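Local coordinates for phenylalanine ammonia-lyase (PDB 1Y2M), which catalyses the non-oxidative deamination of L-phenylalanine and L-tyrosine to trans-cinnamate and p-coumarate, the commitment step of phenylpropanoid metabolism, as a homotetramer, at residues Ala298-Ala303 with Ala525-Cys530; Gln360-Leu365 with Leu440-Asn445; Gly447-Leu452 with Gln587-Asp592. One frame throughout, in Å; residues are numbered along the deposited sequence.

Contacts 1 and 2 are layered against each other, their centres about 11 Å apart: C530 CB packs on L440 CD1 at 3.5 Å and V301 CG2 on L365 CD2 at 3.8 Å. Contact 3 lies farther out, its centre about 14 Å from that of contact 2 and about 18 Å from that of contact 1, and hydrogen bonds tie its 447-452 loop to contact 2. Contact 2 comes nearest to the cinnamate site: it contains Q360, a probable ligand-binding residue, and the side chain of R362 is about 6 Å from that of R366, another. T300 is about 11 Å from R366, and N449 about 11 Å from K468 (side chain to side chain), an established cinnamate-binding residue.

Contact 1 of 3, residues Ala298-Ala303 with Ala525-Cys530; sequences AMTVEA and ATHLYC
Residues 298-303, the last turn and a half of helix 273-303, run in the same general sense as residues 525-530 of the long helix 506-560, with the CA atoms of M299 and L528 8.6 Å apart and those of T300 and H527 9.1 Å apart. The imidazole of H527, its CG anti to the backbone N (chi1 -172°), reaches across at about a right angle to T300. H527 NE2 donates to T300 OG1 over 2.8 Å; the bond is bent (N-H...O 143°), and the oxygen lies at the ring edge, tilted about 20° from the ring plane. T300 holds OG1 beside its own backbone N, a position from which the hydroxyl also bonds L296 O one turn earlier. Alongside, M299 SE meets L528 CD1 at 4.4 Å in a loose apolar contact. H527 also touches N436 and Q439 of helix 416-443, so three helices meet at its ring, within the buried bundle of long helices of the PAL/histidase fold. The hydroxyl of T300, also bonded to the carbonyl of L296, probably donates there and accepts from H527 NE2, which implies a proton on NE2 and a directional polar link beside one apolar pair in a buried helix interface.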
# COMPACT_ATOMS: atom_id res chain seq x y z
N ALA B 298 10.74 28.35 6.78
CA ALA B 298 11.16 29.75 6.94
C ALA B 298 12.71 29.81 6.89
O ALA B 298 13.31 30.62 6.13
CB ALA B 298 10.65 30.33 8.22
N MSE B 299 13.37 28.95 7.65
CA MSE B 299 14.86 29.02 7.71
C MSE B 299 15.51 28.67 6.39
O MSE B 299 16.58 29.16 6.02
CB MSE B 299 15.36 28.19 8.87
CG MSE B 299 14.85 28.75 10.12
SE MSE B 299 15.57 27.82 11.69
CE MSE B 299 17.16 28.81 11.87
N THR B 300 14.86 27.77 5.67
CA THR B 300 15.32 27.44 4.31
C THR B 300 15.14 28.61 3.34
O THR B 300 15.98 28.84 2.47
CB THR B 300 14.67 26.15 3.79
OG1 THR B 300 14.88 25.06 4.73
CG2 THR B 300 15.24 25.74 2.44
N VAL B 301 14.02 29.34 3.43
CA VAL B 301 13.86 30.51 2.57
C VAL B 301 15.04 31.45 2.87
O VAL B 301 15.65 32.02 1.96
CB VAL B 301 12.50 31.22 2.82
CG1 VAL B 301 12.44 32.56 2.10
CG2 VAL B 301 11.30 30.34 2.40
N GLU B 302 15.39 31.59 4.16
CA GLU B 302 16.51 32.46 4.52
C GLU B 302 17.85 31.95 3.94
O GLU B 302 18.56 32.68 3.27
CB GLU B 302 16.59 32.62 6.04
CG GLU B 302 15.42 33.38 6.62
CD GLU B 302 15.64 33.68 8.10
OE1 GLU B 302 15.56 32.72 8.88
OE2 GLU B 302 15.94 34.86 8.49
N ALA B 303 18.15 30.67 4.13
CA ALA B 303 19.41 30.11 3.62
C ALA B 303 19.48 30.22 2.09
O ALA B 303 20.54 30.39 1.54
CB ALA B 303 19.56 28.67 4.01
N ALA B 525 15.38 16.64 12.14
CA ALA B 525 16.67 16.91 12.87
C ALA B 525 17.79 17.12 11.82
O ALA B 525 18.63 17.98 11.95
CB ALA B 525 17.02 15.83 13.80
N THR B 526 17.81 16.26 10.83
CA THR B 526 18.77 16.37 9.72
C THR B 526 18.66 17.71 8.97
O THR B 526 19.64 18.41 8.68
CB THR B 526 18.56 15.17 8.78
OG1 THR B 526 18.91 13.98 9.48
CG2 THR B 526 19.35 15.25 7.48
N HIS B 527 17.45 18.06 8.60
CA HIS B 527 17.20 19.32 7.90
C HIS B 527 17.66 20.49 8.78
O HIS B 527 18.27 21.46 8.29
CB HIS B 527 15.71 19.37 7.54
CG HIS B 527 15.30 20.53 6.65
ND1 HIS B 527 14.01 20.70 6.20
CD2 HIS B 527 16.02 21.57 6.15
CE1 HIS B 527 13.96 21.79 5.45
NE2 HIS B 527 15.16 22.35 5.42
N LEU B 528 17.28 20.49 10.04
CA LEU B 528 17.70 21.57 10.94
C LEU B 528 19.22 21.66 11.04
O LEU B 528 19.78 22.76 10.94
CB LEU B 528 17.09 21.37 12.33
CG LEU B 528 17.31 22.43 13.40
CD1 LEU B 528 17.03 23.84 12.87
CD2 LEU B 528 16.40 22.14 14.61
N TYR B 529 19.89 20.52 11.16
CA TYR B 529 21.36 20.51 11.16
C TYR B 529 21.87 21.24 9.92
O TYR B 529 22.74 22.12 10.01
CB TYR B 529 21.89 19.09 11.23
CG TYR B 529 23.39 19.04 11.10
CD1 TYR B 529 24.22 19.08 12.22
CD2 TYR B 529 23.97 18.96 9.86
CE1 TYR B 529 25.58 19.06 12.08
CE2 TYR B 529 25.36 18.96 9.72
CZ TYR B 529 26.15 19.01 10.82
OH TYR B 529 27.54 18.99 10.65
N CYS B 530 21.34 20.85 8.76
CA CYS B 530 21.84 21.39 7.47
C CYS B 530 21.54 22.87 7.27
O CYS B 530 22.41 23.65 6.85
CB CYS B 530 21.36 20.60 6.31
SG CYS B 530 21.91 18.89 6.23

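Contact 2 of 3, residues Gln360-Leu365 with Leu440-Asn445; sequences QDRYPL and LTEMLN
R362 and E442 meet with their flat groups nearly perpendicular, planes 89° apart, and the salt bridge runs from R362 NH1 to E442 OE2 over 2.8 Å with an N-H...O angle of 151°. OE2 lies close to the guanidinium plane, whereas NH1 approaches OE2 from above the carboxylate plane, 42° out of it. E442 is fully extended, with CG anti to its backbone N, which carries the carboxylate straight out from helix 416-443. R362 runs extended past the carboxylate, and R362 CD is 3.4 Å from E442 OE2. The other oxygen lies off the CB-CG-CD rim of P364; P364 CD is 3.9 Å from E442 OE1. Two waters complete the grip. One accepts from R362 N at 2.8 Å and donates to E442 OE2 at 2.6 Å; the second accepts from L365 N and donates to E442 OE1 at 2.7 Å. E442 is thus linked to two amides at the start of helix 363-366, an end that would probably favour its negative charge. Q360 and R366, which D361 O bonds through NE, probably bind cinnamate, and R362 packs on N499 of a second subunit, another probable site residue, consistent with a place at the active-site wall. L365 packs on T300 of helix 273-303 and P364 O bonds Q439, so helix 363-366 is wedged between helices 273-303 and 416-443 and that neighbouring subunit.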
# COMPACT_ATOMS: atom_id res chain seq x y z
N GLN B 360 11.99 32.82 -9.74
CA GLN B 360 11.08 32.51 -8.66
C GLN B 360 11.43 31.21 -7.97
O GLN B 360 12.02 30.29 -8.57
CB GLN B 360 9.63 32.54 -9.14
CG GLN B 360 8.62 32.87 -8.03
CD GLN B 360 9.18 33.81 -6.97
OE1 GLN B 360 9.42 33.35 -5.83
NE2 GLN B 360 9.42 35.12 -7.35
N ASP B 361 11.03 31.14 -6.71
CA ASP B 361 11.37 29.97 -5.88
C ASP B 361 10.71 28.75 -6.43
O ASP B 361 9.64 28.81 -7.00
CB ASP B 361 10.93 30.20 -4.42
CG ASP B 361 11.80 31.20 -3.69
OD1 ASP B 361 12.86 31.61 -4.24
OD2 ASP B 361 11.43 31.55 -2.56
N ARG B 362 11.30 27.58 -6.19
CA ARG B 362 10.68 26.37 -6.63
C ARG B 362 9.57 25.94 -5.66
O ARG B 362 9.35 26.57 -4.63
CB ARG B 362 11.76 25.29 -6.79
CG ARG B 362 12.80 25.67 -7.86
CD ARG B 362 13.87 24.61 -7.88
NE ARG B 362 14.93 24.90 -8.83
CZ ARG B 362 16.05 25.57 -8.52
NH1 ARG B 362 16.25 26.03 -7.30
NH2 ARG B 362 16.96 25.77 -9.47
N TYR B 363 8.92 24.84 -5.98
CA TYR B 363 7.68 24.54 -5.29
C TYR B 363 7.85 24.17 -3.83
O TYR B 363 6.90 24.42 -3.01
CB TYR B 363 6.89 23.44 -6.02
CG TYR B 363 6.20 23.83 -7.30
CD1 TYR B 363 6.45 25.02 -7.98
CD2 TYR B 363 5.36 22.89 -7.91
CE1 TYR B 363 5.79 25.31 -9.22
CE2 TYR B 363 4.77 23.14 -9.08
CZ TYR B 363 4.95 24.33 -9.73
OH TYR B 363 4.29 24.45 -10.95
N PRO B 364 8.98 23.51 -3.44
CA PRO B 364 9.12 23.19 -2.02
C PRO B 364 8.97 24.38 -1.05
O PRO B 364 8.47 24.24 0.05
CB PRO B 364 10.50 22.51 -1.95
CG PRO B 364 10.54 21.81 -3.33
CD PRO B 364 10.07 22.90 -4.25
N LEU B 365 9.37 25.55 -1.51
CA LEU B 365 9.21 26.78 -0.74
C LEU B 365 7.91 27.52 -1.14
O LEU B 365 7.10 27.87 -0.28
CB LEU B 365 10.42 27.67 -0.99
CG LEU B 365 11.73 27.12 -0.42
CD1 LEU B 365 12.89 28.10 -0.70
CD2 LEU B 365 11.64 26.75 1.11
N LEU B 440 15.28 20.42 1.56
CA LEU B 440 16.64 20.14 1.98
C LEU B 440 17.47 19.71 0.77
O LEU B 440 18.55 20.21 0.56
CB LEU B 440 16.64 19.03 3.01
CG LEU B 440 18.04 18.52 3.42
CD1 LEU B 440 18.85 19.63 4.01
CD2 LEU B 440 17.92 17.42 4.46
N THR B 441 16.94 18.82 -0.09
CA THR B 441 17.78 18.27 -1.15
C THR B 441 18.07 19.33 -2.23
O THR B 441 19.12 19.33 -2.87
CB THR B 441 17.22 16.95 -1.66
OG1 THR B 441 18.28 16.22 -2.34
CG2 THR B 441 16.04 17.16 -2.54
N GLU B 442 17.17 20.30 -2.39
CA GLU B 442 17.42 21.44 -3.25
C GLU B 442 18.56 22.28 -2.69
O GLU B 442 19.48 22.67 -3.42
CB GLU B 442 16.14 22.27 -3.38
CG GLU B 442 16.27 23.50 -4.28
CD GLU B 442 14.99 24.30 -4.39
OE1 GLU B 442 13.89 23.80 -3.99
OE2 GLU B 442 15.09 25.46 -4.86
N MSE B 443 18.49 22.53 -1.40
CA MSE B 443 19.50 23.32 -0.71
C MSE B 443 20.89 22.67 -0.76
O MSE B 443 21.88 23.39 -0.76
CB MSE B 443 19.11 23.57 0.76
CG MSE B 443 19.96 24.54 1.42
SE MSE B 443 19.28 24.99 3.22
CE MSE B 443 19.31 23.15 3.97
N LEU B 444 20.93 21.34 -0.78
CA LEU B 444 22.18 20.57 -0.85
C LEU B 444 22.66 20.30 -2.29
O LEU B 444 23.65 19.55 -2.50
CB LEU B 444 22.00 19.25 -0.10
CG LEU B 444 21.71 19.42 1.40
CD1 LEU B 444 21.66 18.01 2.06
CD2 LEU B 444 22.64 20.36 2.08
N ASN B 445 21.94 20.84 -3.25
CA ASN B 445 22.28 20.72 -4.68
C ASN B 445 22.97 21.98 -5.17
O ASN B 445 22.35 23.03 -5.28
CB ASN B 445 21.00 20.44 -5.48
CG ASN B 445 21.28 20.08 -6.93
OD1 ASN B 445 22.12 20.69 -7.58
ND2 ASN B 445 20.59 19.07 -7.44
O HOH W 1 13.54 27.51 -4.57
O HOH W 2 11.91 25.47 -3.25

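Contact 3 of 3, residues Gly447-Leu452 with Gln587-Asp592; sequences GMNRGL and QTNSYD
The amide of N589 reaches the carbonyl of L452, the last residue of the N449-L452 turn: N589 ND2 donates to L452 O over 2.7 Å with an N-H...O angle of 158°. The acceptor lies near the plane of the N589 amide, while the nitrogen is tilted 23° from the carbonyl plane of L452. N589 also touches G451, N589 ND2 being 3.8 Å from G451 CA, and the CA atoms of these two residues are 5.6 Å apart. A second bond, from ND2 to A446 O, lets the nitrogen clasp the loop at two places. N449 OD1 is close as well, 3.0 Å from N589 ND2, but the angle is too poor for a hydrogen bond; the side chains approach from opposite directions with their amide planes 64° apart.

The next shell explains these positions. Both asparagines place CG between backbone N and carbonyl carbon, a crowded position that keeps each amide folded close to its own main chain. N449 ND2 bonds M443 O at 3.0 Å, tying the loop to the end of helix 416-443. N449 to L452 forms a type I' beta turn, closed by a long bond from L452 N to N449 O of 3.3 Å, and R538 of helix 506-560 bonds the carbonyl oxygens of N449 and R450. N589 sits in a type I turn, T588 to Y591.

Two tight turns are therefore joined through one asparagine amide, a buried loop-to-loop contact next to a subunit interface. It links the loop between helices 416-443 and 468-484 to the one between helices 570-587 and 593-611, with L452 packed on A534 of helix 506-560, R596 of helix 593-611 against N589, and D354 of a fourth subunit against D592.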
# COMPACT_ATOMS: atom_id res chain seq x y z
N GLY B 447 23.93 22.93 -7.96
CA GLY B 447 23.31 23.48 -9.14
C GLY B 447 22.05 24.25 -8.91
O GLY B 447 21.64 24.98 -9.78
N MSE B 448 21.43 24.10 -7.74
CA MSE B 448 20.13 24.73 -7.47
C MSE B 448 20.11 25.71 -6.29
O MSE B 448 19.12 26.34 -6.07
CB MSE B 448 19.10 23.63 -7.15
CG MSE B 448 18.98 22.63 -8.21
SE MSE B 448 17.78 21.09 -7.72
CE MSE B 448 16.19 22.05 -7.89
N ASN B 449 21.17 25.77 -5.48
CA ASN B 449 21.14 26.40 -4.16
C ASN B 449 21.66 27.81 -4.09
O ASN B 449 22.10 28.32 -3.07
CB ASN B 449 21.81 25.46 -3.14
CG ASN B 449 23.29 25.29 -3.38
OD1 ASN B 449 23.85 25.92 -4.29
ND2 ASN B 449 23.94 24.44 -2.59
N ARG B 450 21.58 28.50 -5.23
CA ARG B 450 21.88 29.93 -5.28
C ARG B 450 23.26 30.23 -4.71
O ARG B 450 23.48 31.21 -4.00
CB ARG B 450 20.71 30.71 -4.63
CG ARG B 450 19.37 30.42 -5.35
CD ARG B 450 18.11 30.78 -4.55
N GLY B 451 24.22 29.38 -5.06
CA GLY B 451 25.61 29.64 -4.74
C GLY B 451 26.14 29.21 -3.38
O GLY B 451 27.27 29.56 -3.03
N LEU B 452 25.35 28.43 -2.65
CA LEU B 452 25.87 27.90 -1.39
C LEU B 452 26.97 26.91 -1.75
O LEU B 452 26.90 26.25 -2.78
CB LEU B 452 24.77 27.18 -0.58
CG LEU B 452 23.75 28.07 0.11
CD1 LEU B 452 22.51 27.36 0.55
CD2 LEU B 452 24.46 28.75 1.32
N GLN B 587 27.63 29.64 -10.06
CA GLN B 587 27.75 28.36 -10.70
C GLN B 587 29.09 27.65 -10.48
O GLN B 587 29.24 26.51 -10.88
CB GLN B 587 27.36 28.48 -12.18
CG GLN B 587 28.32 29.14 -13.04
CD GLN B 587 27.73 29.64 -14.38
OE1 GLN B 587 28.31 30.49 -14.98
NE2 GLN B 587 26.62 29.07 -14.85
N THR B 588 30.02 28.30 -9.81
CA THR B 588 31.31 27.70 -9.51
C THR B 588 31.45 27.39 -8.02
O THR B 588 32.56 27.28 -7.50
CB THR B 588 32.45 28.59 -9.96
OG1 THR B 588 32.34 29.88 -9.34
CG2 THR B 588 32.34 28.78 -11.49
N ASN B 589 30.32 27.10 -7.38
CA ASN B 589 30.29 26.81 -5.97
C ASN B 589 30.84 25.40 -5.59
O ASN B 589 30.96 25.10 -4.40
CB ASN B 589 28.89 27.07 -5.38
CG ASN B 589 27.74 26.38 -6.18
OD1 ASN B 589 27.87 26.10 -7.40
ND2 ASN B 589 26.61 26.09 -5.49
N SER B 590 31.22 24.60 -6.61
CA SER B 590 31.94 23.34 -6.38
C SER B 590 33.43 23.43 -6.65
O SER B 590 34.08 22.42 -6.56
CB SER B 590 31.37 22.20 -7.23
OG SER B 590 29.98 22.07 -6.97
N TYR B 591 33.94 24.61 -7.04
CA TYR B 591 35.35 24.82 -7.28
C TYR B 591 36.07 25.12 -6.00
O TYR B 591 35.52 25.80 -5.11
CB TYR B 591 35.59 26.05 -8.18
CG TYR B 591 35.31 25.93 -9.67
CD1 TYR B 591 36.18 26.55 -10.57
CD2 TYR B 591 34.20 25.29 -10.17
CE1 TYR B 591 35.97 26.49 -11.92
CE2 TYR B 591 33.98 25.24 -11.56
CZ TYR B 591 34.88 25.85 -12.40
OH TYR B 591 34.76 25.85 -13.77
N ASP B 592 37.31 24.66 -5.93
CA ASP B 592 38.20 25.04 -4.87
C ASP B 592 38.50 26.55 -4.97
O ASP B 592 38.33 27.18 -6.04
CB ASP B 592 39.45 24.20 -4.95
CG ASP B 592 39.27 22.80 -4.33
OD1 ASP B 592 38.17 22.42 -3.90
OD2 ASP B 592 40.28 22.05 -4.31